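Local atomic coordinates of PfVFT1 (Plasmodium falciparum, PDB entry 5JKQ), a protein that has the bi-lobed Venus flytrap architecture of solute-binding proteins and so probably binds a small solute between its two lobes. Residues D18-A23 and L172-H177; I34-K39 and V100-D105; P54-I59 and S115-N120; A217-F222 and V226-K231. The protein carries 3 engineered substitutions. All coordinates share one frame; numbering follows the deposited sequence.

Interaction 1 (D18-A23 and L172-H177); sequences DIYHAA and LPIIKH
His21 and Leu172 meet in two ways at once, and both use the imidazole. The backbone N of Leu172 donates to His21 NE2 at 3.0 Å in an almost straight bond (170°), so NE2 acts here as an acceptor. The donor does not lie in the ring plane but is tilted 31° from it, toward the same face that the leucine side chain occupies. Over that face sits Leu172 CD1, 4.0 Å from the ring centroid of His21 and nearly on the ring normal, a clean CH-pi contact.

One residue earlier in the helix, Tyr20 swings its ring out with CG anti to the backbone N (chi1 160°), which carries the phenol toward Ile174. The two side chains come from opposite directions, and the hydroxyl meets the methyl, Tyr20 OH lying 3.5 Å from Ile174 CD1. The hydroxyl has its stronger polar partner in Asn149 OD1. It also accepts from a water at 3.0 Å from Tyr20 OH, and this water lies beside Leu172 O, although so close that the details of that second bond are doubtful. Pro173 centres an inverse gamma turn that bends the chain between the two contacts.

Helix 14-29 is thus joined to the lead-in of strand 175-184. Ile19 and Ala23 face helix 102-118, which Ile175 also touches through Trp103 and Val106, while Tyr20 leans on Ala278 of strand 265-281.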
loop_
_atom_site.group_PDB
_atom_site.type_symbol
_atom_site.label_atom_id
_atom_site.label_comp_id
_atom_site.label_asym_id
_atom_site.label_seq_id
_atom_site.Cartn_x
_atom_site.Cartn_y
_atom_site.Cartn_z
ATOM N N ASP A 18 4.442 15.735 5.903
ATOM C CA ASP A 18 5.673 15.657 6.683
ATOM C C ASP A 18 5.423 15.141 8.099
ATOM O O ASP A 18 6.140 14.262 8.576
ATOM C CB ASP A 18 6.356 17.024 6.742
ATOM C CG ASP A 18 6.821 17.501 5.379
ATOM O OD1 ASP A 18 7.093 16.649 4.506
ATOM O OD2 ASP A 18 6.921 18.730 5.182
ATOM N N ILE A 19 4.416 15.687 8.774
ATOM C CA ILE A 19 4.104 15.239 10.124
ATOM C C ILE A 19 3.588 13.804 10.074
ATOM O O ILE A 19 3.789 13.026 11.005
ATOM C CB ILE A 19 3.074 16.165 10.810
ATOM C CG1 ILE A 19 3.089 15.939 12.323
ATOM C CG2 ILE A 19 1.669 15.971 10.226
ATOM C CD1 ILE A 19 2.528 17.100 13.116
ATOM N N TYR A 20 2.941 13.459 8.967
ATOM C CA TYR A 20 2.497 12.095 8.718
ATOM C C TYR A 20 3.699 11.156 8.620
ATOM O O TYR A 20 3.730 10.108 9.264
ATOM C CB TYR A 20 1.650 12.052 7.444
ATOM C CG TYR A 20 1.514 10.698 6.785
ATOM C CD1 TYR A 20 0.519 9.808 7.171
ATOM C CD2 TYR A 20 2.359 10.327 5.749
ATOM C CE1 TYR A 20 0.389 8.577 6.556
ATOM C CE2 TYR A 20 2.236 9.103 5.129
ATOM C CZ TYR A 20 1.252 8.231 5.532
ATOM O OH TYR A 20 1.140 7.015 4.904
ATOM N N HIS A 21 4.695 11.547 7.830
ATOM C CA HIS A 21 5.916 10.755 7.689
ATOM C C HIS A 21 6.691 10.702 8.997
ATOM O O HIS A 21 7.313 9.688 9.325
ATOM C CB HIS A 21 6.808 11.327 6.589
ATOM C CG HIS A 21 6.313 11.057 5.205
ATOM N ND1 HIS A 21 6.708 11.801 4.115
ATOM C CD2 HIS A 21 5.463 10.116 4.730
ATOM C CE1 HIS A 21 6.117 11.335 3.029
ATOM N NE2 HIS A 21 5.355 10.314 3.376
ATOM N N ALA A 22 6.658 11.803 9.738
ATOM C CA ALA A 22 7.363 11.887 11.007
ATOM C C ALA A 22 6.744 10.947 12.035
ATOM O O ALA A 22 7.449 10.355 12.854
ATOM C CB ALA A 22 7.353 13.310 11.517
ATOM N N ALA A 23 5.424 10.813 11.991
ATOM C CA ALA A 23 4.725 9.934 12.913
ATOM C C ALA A 23 5.077 8.480 12.619
ATOM O O ALA A 23 5.354 7.703 13.533
ATOM C CB ALA A 23 3.230 10.152 12.823
ATOM N N LEU A 172 5.303 8.306 1.112
ATOM C CA LEU A 172 6.194 7.161 0.976
ATOM C C LEU A 172 5.417 5.847 0.992
ATOM O O LEU A 172 4.346 5.767 1.596
ATOM C CB LEU A 172 7.226 7.152 2.107
ATOM C CG LEU A 172 8.307 8.229 2.091
ATOM C CD1 LEU A 172 8.966 8.331 3.461
ATOM C CD2 LEU A 172 9.345 7.924 1.029
ATOM N N PRO A 173 5.950 4.813 0.322
ATOM C CA PRO A 173 5.382 3.478 0.519
ATOM C C PRO A 173 5.781 2.952 1.898
ATOM O O PRO A 173 6.723 2.168 2.020
ATOM C CB PRO A 173 6.000 2.660 -0.619
ATOM C CG PRO A 173 7.290 3.341 -0.911
ATOM C CD PRO A 173 7.047 4.806 -0.664
ATOM N N ILE A 174 5.073 3.410 2.927
ATOM C CA ILE A 174 5.448 3.140 4.311
ATOM C C ILE A 174 5.351 1.659 4.664
ATOM O O ILE A 174 6.068 1.173 5.540
ATOM C CB ILE A 174 4.567 3.938 5.300
ATOM C CG1 ILE A 174 3.080 3.650 5.065
ATOM C CG2 ILE A 174 4.835 5.430 5.159
ATOM C CD1 ILE A 174 2.194 3.998 6.249
ATOM N N ILE A 175 4.453 0.956 3.979
ATOM C CA ILE A 175 4.179 -0.447 4.260
ATOM C C ILE A 175 4.107 -1.229 2.954
ATOM O O ILE A 175 3.459 -0.803 1.996
ATOM C CB ILE A 175 2.865 -0.609 5.052
ATOM C CG1 ILE A 175 2.996 0.065 6.419
ATOM C CG2 ILE A 175 2.512 -2.082 5.240
ATOM C CD1 ILE A 175 1.686 0.229 7.164
ATOM N N LYS A 176 4.783 -2.373 2.928
ATOM C CA LYS A 176 4.838 -3.222 1.744
ATOM C C LYS A 176 4.427 -4.654 2.064
ATOM O O LYS A 176 4.487 -5.084 3.218
ATOM C CB LYS A 176 6.251 -3.228 1.153
ATOM C CG LYS A 176 6.889 -1.857 1.003
ATOM C CD LYS A 176 8.274 -1.979 0.389
ATOM C CE LYS A 176 9.054 -0.677 0.488
ATOM N NZ LYS A 176 9.530 -0.211 -0.843
ATOM N N HIS A 177 4.002 -5.382 1.036
ATOM C CA HIS A 177 3.917 -6.835 1.113
ATOM C C HIS A 177 4.674 -7.408 -0.079
ATOM O O HIS A 177 4.828 -6.743 -1.103
ATOM C CB HIS A 177 2.460 -7.316 1.150
ATOM C CG HIS A 177 1.756 -7.270 -0.171
ATOM N ND1 HIS A 177 0.883 -6.259 -0.513
ATOM C CD2 HIS A 177 1.765 -8.128 -1.220
ATOM C CE1 HIS A 177 0.400 -6.486 -1.721
ATOM N NE2 HIS A 177 0.920 -7.612 -2.173
HETATM O O HOH W 1 2.261 7.106 2.153
#

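Interaction 2 (I34-K39 and V100-D105); sequences IDLIDK and VGFWPD
Ile37, near the end of helix 32-39, faces Phe102 at the start of helix 102-118, their CA atoms 7.3 Å apart; Gly101 takes the N-cap position with backbone angles (phi 112°) that suit glycine. A chi1 of 173° turns the Phe102 ring away from its own amide nitrogen and across to the other helix, where CE1 and CZ meet Ile37 and CD1 meets Leu36. Phe102 CE1 comes within 3.4 Å of Ile37 CG1, the isoleucine branch arriving at a slant to the ring. Leu36 comes from the other side of the ring plane, its CG 4.0 Å from Phe102 CD1, and its carbonyl O lies at the ring edge.

Both methyls of Leu36 lie against the CB of Asp105. Leu36 CD1 is 3.6 Å from Asp105 CB, and CD2 is also near the carbonyl carbon of the same aspartate. Tyr44 and Val42 also touch Phe102, while Leu36 continues onto Val106 and Ile109.

The chemistry is therefore apolar across the contact, with polarity held at its border. Asp105 offers leucine its methylene and gives OD2 to His40 NE2 in a hydrogen bond. Lys39 NZ, at 5.4 Å from Asp105 OD2, forms no salt bridge but may slightly favour the charged carboxylate at long range.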
loop_
_atom_site.group_PDB
_atom_site.type_symbol
_atom_site.label_atom_id
_atom_site.label_comp_id
_atom_site.label_asym_id
_atom_site.label_seq_id
_atom_site.Cartn_x
_atom_site.Cartn_y
_atom_site.Cartn_z
ATOM N N ILE A 34 5.298 -2.378 14.221
ATOM C CA ILE A 34 5.626 -3.788 14.035
ATOM C C ILE A 34 4.870 -4.643 15.052
ATOM O O ILE A 34 4.512 -5.786 14.768
ATOM C CB ILE A 34 7.144 -4.037 14.156
ATOM C CG1 ILE A 34 7.899 -3.118 13.190
ATOM C CG2 ILE A 34 7.469 -5.505 13.867
ATOM C CD1 ILE A 34 9.412 -3.219 13.267
ATOM N N ASP A 35 4.624 -4.086 16.233
ATOM C CA ASP A 35 3.806 -4.761 17.235
ATOM C C ASP A 35 2.391 -4.967 16.709
ATOM O O ASP A 35 1.784 -6.017 16.922
ATOM C CB ASP A 35 3.773 -3.955 18.535
ATOM C CG ASP A 35 5.038 -4.117 19.356
ATOM O OD1 ASP A 35 6.018 -4.690 18.837
ATOM O OD2 ASP A 35 5.052 -3.663 20.519
ATOM N N LEU A 36 1.875 -3.956 16.015
ATOM C CA LEU A 36 0.534 -4.009 15.447
ATOM C C LEU A 36 0.454 -5.022 14.309
ATOM O O LEU A 36 -0.580 -5.659 14.104
ATOM C CB LEU A 36 0.117 -2.627 14.945
ATOM C CG LEU A 36 -1.238 -2.543 14.245
ATOM C CD1 LEU A 36 -2.366 -2.813 15.228
ATOM C CD2 LEU A 36 -1.402 -1.187 13.575
ATOM N N ILE A 37 1.544 -5.149 13.560
ATOM C CA ILE A 37 1.622 -6.121 12.476
ATOM C C ILE A 37 1.594 -7.531 13.061
ATOM O O ILE A 37 0.906 -8.411 12.545
ATOM C CB ILE A 37 2.895 -5.899 11.619
ATOM C CG1 ILE A 37 2.731 -4.631 10.776
ATOM C CG2 ILE A 37 3.175 -7.090 10.699
ATOM C CD1 ILE A 37 3.999 -4.159 10.092
ATOM N N ASP A 38 2.330 -7.733 14.149
ATOM C CA ASP A 38 2.375 -9.029 14.817
ATOM C C ASP A 38 1.032 -9.369 15.463
ATOM O O ASP A 38 0.571 -10.507 15.385
ATOM C CB ASP A 38 3.480 -9.053 15.878
ATOM C CG ASP A 38 4.865 -8.840 15.289
ATOM O OD1 ASP A 38 5.056 -9.113 14.084
ATOM O OD2 ASP A 38 5.768 -8.406 16.038
ATOM N N LYS A 39 0.410 -8.377 16.097
ATOM C CA LYS A 39 -0.861 -8.582 16.785
ATOM C C LYS A 39 -1.938 -9.097 15.835
ATOM O O LYS A 39 -2.706 -9.997 16.181
ATOM C CB LYS A 39 -1.330 -7.283 17.444
ATOM C CG LYS A 39 -2.712 -7.384 18.079
ATOM C CD LYS A 39 -3.093 -6.118 18.824
ATOM C CE LYS A 39 -4.413 -6.290 19.562
ATOM N NZ LYS A 39 -5.521 -6.728 18.663
ATOM N N VAL A 100 -12.631 -1.546 11.306
ATOM C CA VAL A 100 -11.763 -2.316 12.188
ATOM C C VAL A 100 -10.770 -3.130 11.365
ATOM O O VAL A 100 -10.943 -3.297 10.157
ATOM C CB VAL A 100 -12.573 -3.265 13.099
ATOM C CG1 VAL A 100 -13.388 -2.468 14.104
ATOM C CG2 VAL A 100 -13.478 -4.165 12.267
ATOM N N GLY A 101 -9.735 -3.633 12.028
ATOM C CA GLY A 101 -8.709 -4.424 11.372
ATOM C C GLY A 101 -7.379 -3.701 11.325
ATOM O O GLY A 101 -7.223 -2.623 11.903
ATOM N N PHE A 102 -6.420 -4.295 10.621
ATOM C CA PHE A 102 -5.053 -3.792 10.599
ATOM C C PHE A 102 -4.945 -2.379 10.032
ATOM O O PHE A 102 -4.468 -1.470 10.711
ATOM C CB PHE A 102 -4.160 -4.730 9.789
ATOM C CG PHE A 102 -2.772 -4.203 9.577
ATOM C CD1 PHE A 102 -1.849 -4.209 10.610
ATOM C CD2 PHE A 102 -2.390 -3.702 8.344
ATOM C CE1 PHE A 102 -0.569 -3.723 10.416
ATOM C CE2 PHE A 102 -1.111 -3.214 8.144
ATOM C CZ PHE A 102 -0.199 -3.225 9.179
ATOM N N TRP A 103 -5.380 -2.198 8.789
ATOM C CA TRP A 103 -5.190 -0.925 8.099
ATOM C C TRP A 103 -5.864 0.242 8.821
ATOM O O TRP A 103 -5.270 1.315 8.934
ATOM C CB TRP A 103 -5.692 -1.027 6.657
ATOM C CG TRP A 103 -4.719 -1.735 5.774
ATOM C CD1 TRP A 103 -4.894 -2.936 5.158
ATOM C CD2 TRP A 103 -3.401 -1.293 5.427
ATOM N NE1 TRP A 103 -3.771 -3.269 4.441
ATOM C CE2 TRP A 103 -2.839 -2.276 4.588
ATOM C CE3 TRP A 103 -2.643 -0.160 5.738
ATOM C CZ2 TRP A 103 -1.555 -2.161 4.057
ATOM C CZ3 TRP A 103 -1.367 -0.048 5.209
ATOM C CH2 TRP A 103 -0.838 -1.042 4.379
ATOM N N PRO A 104 -7.100 0.048 9.309
ATOM C CA PRO A 104 -7.677 1.083 10.175
ATOM C C PRO A 104 -6.830 1.338 11.419
ATOM O O PRO A 104 -6.621 2.496 11.786
ATOM C CB PRO A 104 -9.044 0.503 10.551
ATOM C CG PRO A 104 -9.392 -0.377 9.423
ATOM C CD PRO A 104 -8.095 -0.979 8.953
ATOM N N ASP A 105 -6.348 0.272 12.056
ATOM C CA ASP A 105 -5.520 0.407 13.251
ATOM C C ASP A 105 -4.222 1.152 12.956
ATOM O O ASP A 105 -3.717 1.878 13.811
ATOM C CB ASP A 105 -5.190 -0.966 13.849
ATOM C CG ASP A 105 -6.282 -1.494 14.763
ATOM O OD1 ASP A 105 -7.163 -0.710 15.179
ATOM O OD2 ASP A 105 -6.247 -2.701 15.077
#

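Interaction 3 (P54-I59 and S115-N120); sequences PNLADI and SKHIFN. Engineered in segment 54-59: Ala57 (natural residue Ser).
His117 and Leu56 are both extended, each with its CG trans to the amide nitrogen (chi1 176° and -177°), and these torsions send the two side chains past each other in opposite directions between the last turn of helix 102-118 and the loop 54-59. The loop is folded into two overlapping i to i+3 turns, Asp58 N to Asn55 O and Ile59 N to Leu56 O, within one lobe of the Venus flytrap fold. Their curl brings the carbonyls of Leu56, Ala57 and Ile59 toward one imidazole.

Leu56 lies along the histidine: its CD1 is 3.5 Å from His117 CD2, and its CG rests near the CB and CG of His117. The Leu56 carbonyl hangs over one ring face, its O so near NE2 that the detail is doubtful, and the angle is too poor for a hydrogen bond. Ala57, an engineered residue, adds its carbonyl O at 3.6 Å from His117 CE1.

Around the contact, Leu56 also packs on Ile19 and Glu26 of helix 14-29, and Val61 touches His117. The hydrogen bond is made at the ring edge: His117 NE2, the donor, lies 3.0 Å from Ile59 O with an N-H...O angle of 158°, the acceptor close to the imidazole plane.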
loop_
_atom_site.group_PDB
_atom_site.type_symbol
_atom_site.label_atom_id
_atom_site.label_comp_id
_atom_site.label_asym_id
_atom_site.label_seq_id
_atom_site.Cartn_x
_atom_site.Cartn_y
_atom_site.Cartn_z
ATOM N N PRO A 54 11.393 13.063 8.342
ATOM C CA PRO A 54 11.412 14.149 9.329
ATOM C C PRO A 54 11.243 13.643 10.756
ATOM O O PRO A 54 10.574 12.634 10.971
ATOM C CB PRO A 54 10.214 15.022 8.927
ATOM C CG PRO A 54 9.791 14.546 7.579
ATOM C CD PRO A 54 10.188 13.118 7.498
ATOM N N ASN A 55 11.847 14.339 11.714
ATOM C CA ASN A 55 11.645 14.035 13.125
ATOM C C ASN A 55 10.404 14.741 13.647
ATOM O O ASN A 55 10.282 15.961 13.524
ATOM C CB ASN A 55 12.863 14.450 13.946
ATOM C CG ASN A 55 14.117 13.700 13.548
ATOM O OD1 ASN A 55 14.082 12.498 13.284
ATOM N ND2 ASN A 55 15.236 14.412 13.499
ATOM N N LEU A 56 9.490 13.973 14.231
ATOM C CA LEU A 56 8.221 14.512 14.705
ATOM C C LEU A 56 8.431 15.686 15.658
ATOM O O LEU A 56 7.684 16.664 15.625
ATOM C CB LEU A 56 7.406 13.415 15.394
ATOM C CG LEU A 56 6.009 13.803 15.884
ATOM C CD1 LEU A 56 5.122 14.230 14.719
ATOM C CD2 LEU A 56 5.373 12.651 16.656
ATOM N N ALA A 57 9.460 15.588 16.492
ATOM C CA ALA A 57 9.752 16.617 17.481
ATOM C C ALA A 57 10.013 17.983 16.841
ATOM O O ALA A 57 9.681 19.017 17.421
ATOM C CB ALA A 57 10.944 16.200 18.324
ATOM N N ASP A 58 10.597 17.983 15.646
ATOM C CA ASP A 58 10.970 19.224 14.973
ATOM C C ASP A 58 9.797 19.911 14.278
ATOM O O ASP A 58 9.787 21.134 14.142
ATOM C CB ASP A 58 12.068 18.958 13.942
ATOM C CG ASP A 58 13.329 18.396 14.560
ATOM O OD1 ASP A 58 13.528 18.579 15.778
ATOM O OD2 ASP A 58 14.123 17.777 13.822
ATOM N N ILE A 59 8.815 19.129 13.840
ATOM C CA ILE A 59 7.753 19.647 12.980
ATOM C C ILE A 59 6.927 20.728 13.671
ATOM O O ILE A 59 6.503 20.578 14.818
ATOM C CB ILE A 59 6.803 18.518 12.504
ATOM C CG1 ILE A 59 7.590 17.396 11.819
ATOM C CG2 ILE A 59 5.741 19.061 11.546
ATOM C CD1 ILE A 59 8.412 17.838 10.621
ATOM N N SER A 115 -1.334 13.337 17.282
ATOM C CA SER A 115 -2.081 14.061 18.300
ATOM C C SER A 115 -1.214 14.356 19.522
ATOM O O SER A 115 -1.345 15.412 20.140
ATOM C CB SER A 115 -3.323 13.273 18.717
ATOM O OG SER A 115 -4.250 13.175 17.652
ATOM N N LYS A 116 -0.325 13.429 19.863
ATOM C CA LYS A 116 0.527 13.588 21.038
ATOM C C LYS A 116 1.645 14.604 20.814
ATOM O O LYS A 116 2.339 14.983 21.758
ATOM C CB LYS A 116 1.121 12.238 21.449
ATOM C CG LYS A 116 0.155 11.373 22.250
ATOM C CD LYS A 116 0.801 10.078 22.726
ATOM C CE LYS A 116 0.961 9.076 21.594
ATOM N NZ LYS A 116 1.555 7.792 22.066
ATOM N N HIS A 117 1.814 15.050 19.572
ATOM C CA HIS A 117 2.816 16.065 19.259
ATOM C C HIS A 117 2.168 17.432 19.059
ATOM O O HIS A 117 2.636 18.430 19.606
ATOM C CB HIS A 117 3.610 15.682 18.012
ATOM C CG HIS A 117 4.585 16.732 17.586
ATOM N ND1 HIS A 117 5.493 17.298 18.456
ATOM C CD2 HIS A 117 4.782 17.339 16.391
ATOM C CE1 HIS A 117 6.212 18.201 17.814
ATOM N NE2 HIS A 117 5.800 18.246 16.559
ATOM N N ILE A 118 1.105 17.481 18.264
ATOM C CA ILE A 118 0.375 18.730 18.073
ATOM C C ILE A 118 -0.277 19.125 19.386
ATOM O O ILE A 118 -0.169 20.269 19.830
ATOM C CB ILE A 118 -0.702 18.616 16.983
ATOM C CG1 ILE A 118 -0.058 18.251 15.642
ATOM C CG2 ILE A 118 -1.481 19.930 16.875
ATOM C CD1 ILE A 118 -1.032 18.122 14.473
ATOM N N PHE A 119 -0.959 18.158 19.991
ATOM C CA PHE A 119 -1.599 18.338 21.284
ATOM C C PHE A 119 -0.836 17.512 22.318
ATOM O O PHE A 119 0.361 17.279 22.150
ATOM C CB PHE A 119 -3.074 17.942 21.202
ATOM C CG PHE A 119 -3.871 18.803 20.269
ATOM C CD1 PHE A 119 -4.288 20.064 20.662
ATOM C CD2 PHE A 119 -4.196 18.360 18.999
ATOM C CE1 PHE A 119 -5.016 20.864 19.807
ATOM C CE2 PHE A 119 -4.927 19.155 18.139
ATOM C CZ PHE A 119 -5.338 20.410 18.543
ATOM N N ASN A 120 -1.517 17.074 23.374
ATOM C CA ASN A 120 -0.863 16.353 24.463
ATOM C C ASN A 120 -1.656 15.111 24.881
ATOM O O ASN A 120 -1.656 14.724 26.051
ATOM C CB ASN A 120 -0.667 17.290 25.659
ATOM C CG ASN A 120 0.583 16.968 26.459
ATOM O OD1 ASN A 120 1.700 17.034 25.942
ATOM N ND2 ASN A 120 0.401 16.641 27.735
#

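Interaction 4 (A217-F222 and V226-K231); sequences ALKNIF and VTYDYK
Helix 217-222 and strand 227-229 run antiparallel (177°), their axes 10.1 Å apart at closest approach, with Lys219 and Tyr228 opposed at a CA separation of 7.9 Å. Tyr228 points at the helix and slides its ring beneath Lys219, which lies across one face of it. The lysine chain bends at chi3 and chi4, so that both its ends address the same face. Lys219 CB sits 4.2 Å from the centroid of the Tyr228 ring in a CH-pi contact. The ammonium returns over the opposite part of the ring, NZ lying 4.2 Å from the Tyr228 centroid and 34° off its normal, an off-centre cation-pi pair.

At its far end the phenol OH of Tyr228 lies against the helix, 3.4 Å from Lys219 CA and 3.5 Å from Phe222 CB. It is hydrogen-bonded to Leu223 O, just beyond the helix. Val226 packs on the last helical residue, its CG2 4.3 Å from Phe222 CB, while Ile199 of helix 192-201 touches both residues.

Strand 227-229 pairs in parallel with strand 206-209, and helix 212-222 links them: this is the second half of a beta-alpha-beta crossover, with the returning strand packed against its helix.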
loop_
_atom_site.group_PDB
_atom_site.type_symbol
_atom_site.label_atom_id
_atom_site.label_comp_id
_atom_site.label_asym_id
_atom_site.label_seq_id
_atom_site.Cartn_x
_atom_site.Cartn_y
_atom_site.Cartn_z
ATOM N N ALA A 217 4.453 -6.717 -10.377
ATOM C CA ALA A 217 5.733 -6.833 -9.690
ATOM C C ALA A 217 6.741 -7.604 -10.538
ATOM O O ALA A 217 7.943 -7.350 -10.467
ATOM C CB ALA A 217 5.550 -7.505 -8.338
ATOM N N LEU A 218 6.246 -8.540 -11.344
ATOM C CA LEU A 218 7.105 -9.333 -12.219
ATOM C C LEU A 218 7.225 -8.715 -13.608
ATOM O O LEU A 218 8.212 -8.943 -14.309
ATOM C CB LEU A 218 6.581 -10.767 -12.334
ATOM C CG LEU A 218 7.118 -11.741 -11.282
ATOM C CD1 LEU A 218 6.281 -11.689 -10.014
ATOM C CD2 LEU A 218 7.181 -13.150 -11.841
ATOM N N LYS A 219 6.221 -7.940 -14.008
ATOM C CA LYS A 219 6.256 -7.255 -15.295
ATOM C C LYS A 219 7.434 -6.284 -15.336
ATOM O O LYS A 219 8.031 -6.058 -16.391
ATOM C CB LYS A 219 4.944 -6.511 -15.553
ATOM C CG LYS A 219 4.805 -5.967 -16.972
ATOM C CD LYS A 219 3.794 -4.834 -17.052
ATOM C CE LYS A 219 2.739 -5.098 -18.113
ATOM N NZ LYS A 219 1.844 -6.227 -17.737
ATOM N N ASN A 220 7.762 -5.718 -14.179
ATOM C CA ASN A 220 8.906 -4.824 -14.051
ATOM C C ASN A 220 10.211 -5.510 -14.432
ATOM O O ASN A 220 11.161 -4.861 -14.870
ATOM C CB ASN A 220 9.008 -4.296 -12.618
ATOM C CG ASN A 220 7.907 -3.312 -12.275
ATOM O OD1 ASN A 220 7.453 -2.547 -13.126
ATOM N ND2 ASN A 220 7.475 -3.327 -11.020
ATOM N N ILE A 221 10.251 -6.827 -14.256
ATOM C CA ILE A 221 11.455 -7.604 -14.515
ATOM C C ILE A 221 11.481 -8.148 -15.938
ATOM O O ILE A 221 12.484 -8.015 -16.640
ATOM C CB ILE A 221 11.580 -8.792 -13.531
ATOM C CG1 ILE A 221 11.478 -8.312 -12.079
ATOM C CG2 ILE A 221 12.889 -9.551 -13.756
ATOM C CD1 ILE A 221 12.575 -7.346 -11.653
ATOM N N PHE A 222 10.378 -8.758 -16.363
ATOM C CA PHE A 222 10.376 -9.554 -17.586
ATOM C C PHE A 222 9.812 -8.831 -18.808
ATOM O O PHE A 222 10.059 -9.253 -19.935
ATOM C CB PHE A 222 9.599 -10.849 -17.349
ATOM C CG PHE A 222 10.253 -11.761 -16.355
ATOM C CD1 PHE A 222 11.496 -12.308 -16.617
ATOM C CD2 PHE A 222 9.633 -12.066 -15.156
ATOM C CE1 PHE A 222 12.108 -13.143 -15.708
ATOM C CE2 PHE A 222 10.242 -12.904 -14.240
ATOM C CZ PHE A 222 11.481 -13.444 -14.517
ATOM N N VAL A 226 6.949 -12.399 -21.669
ATOM C CA VAL A 226 5.882 -13.327 -21.315
ATOM C C VAL A 226 4.532 -12.624 -21.344
ATOM O O VAL A 226 4.467 -11.395 -21.403
ATOM C CB VAL A 226 6.103 -13.936 -19.913
ATOM C CG1 VAL A 226 7.420 -14.687 -19.855
ATOM C CG2 VAL A 226 6.077 -12.852 -18.850
ATOM N N THR A 227 3.460 -13.412 -21.306
ATOM C CA THR A 227 2.106 -12.876 -21.199
ATOM C C THR A 227 1.626 -12.982 -19.755
ATOM O O THR A 227 1.961 -13.936 -19.050
ATOM C CB THR A 227 1.128 -13.614 -22.131
ATOM O OG1 THR A 227 1.195 -15.023 -21.883
ATOM C CG2 THR A 227 1.475 -13.345 -23.585
ATOM N N TYR A 228 0.842 -11.998 -19.326
ATOM C CA TYR A 228 0.396 -11.907 -17.939
ATOM C C TYR A 228 -1.110 -12.102 -17.829
ATOM O O TYR A 228 -1.888 -11.354 -18.423
ATOM C CB TYR A 228 0.796 -10.555 -17.343
ATOM C CG TYR A 228 2.275 -10.275 -17.460
ATOM C CD1 TYR A 228 3.159 -10.681 -16.468
ATOM C CD2 TYR A 228 2.793 -9.615 -18.567
ATOM C CE1 TYR A 228 4.513 -10.433 -16.573
ATOM C CE2 TYR A 228 4.147 -9.363 -18.680
ATOM C CZ TYR A 228 5.002 -9.774 -17.680
ATOM O OH TYR A 228 6.353 -9.531 -17.782
ATOM N N ASP A 229 -1.509 -13.113 -17.063
ATOM C CA ASP A 229 -2.917 -13.414 -16.839
ATOM C C ASP A 229 -3.244 -13.357 -15.351
ATOM O O ASP A 229 -2.731 -14.155 -14.565
ATOM C CB ASP A 229 -3.262 -14.794 -17.405
ATOM C CG ASP A 229 -4.744 -15.103 -17.328
ATOM O OD1 ASP A 229 -5.551 -14.156 -17.219
ATOM O OD2 ASP A 229 -5.103 -16.298 -17.384
ATOM N N TYR A 230 -4.096 -12.406 -14.975
ATOM C CA TYR A 230 -4.540 -12.267 -13.591
ATOM C C TYR A 230 -6.064 -12.275 -13.470
ATOM O O TYR A 230 -6.609 -12.467 -12.382
ATOM C CB TYR A 230 -3.980 -10.982 -12.981
ATOM C CG TYR A 230 -4.428 -9.723 -13.682
ATOM C CD1 TYR A 230 -5.599 -9.076 -13.309
ATOM C CD2 TYR A 230 -3.679 -9.179 -14.714
ATOM C CE1 TYR A 230 -6.012 -7.923 -13.947
ATOM C CE2 TYR A 230 -4.083 -8.027 -15.359
ATOM C CZ TYR A 230 -5.250 -7.403 -14.972
ATOM O OH TYR A 230 -5.655 -6.255 -15.613
ATOM N N LYS A 231 -6.746 -12.070 -14.590
ATOM C CA LYS A 231 -8.201 -12.010 -14.599
ATOM C C LYS A 231 -8.832 -13.392 -14.434
ATOM O O LYS A 231 -9.948 -13.515 -13.929
ATOM C CB LYS A 231 -8.686 -11.361 -15.897
ATOM C CG LYS A 231 -8.415 -9.866 -15.967
ATOM C CD LYS A 231 -8.623 -9.314 -17.369
ATOM C CE LYS A 231 -8.326 -7.822 -17.421
ATOM N NZ LYS A 231 -8.603 -7.231 -18.760
#

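Interactions 1, 2 and 3 form one connected region, while interaction 4 lies apart, about 42 Å from interaction 3 and about 30 Å from interaction 2 between centres, on the other side of the chain's centre. Helix 102-118 is shared: interaction 2 uses its start and interaction 3 its end, their centres about 22 Å apart. Interaction 1 touches both, through Ile175 CG2 on Trp103 CH2 (3.6 Å) and Ile19 CG1 on Leu56 CD1 (3.6 Å). Interactions 1 and 4 reach the same mixed sheet, with centres about 27 Å apart. This separation is consistent with two lobes of a Venus flytrap; no ligand site is identified among these contacts.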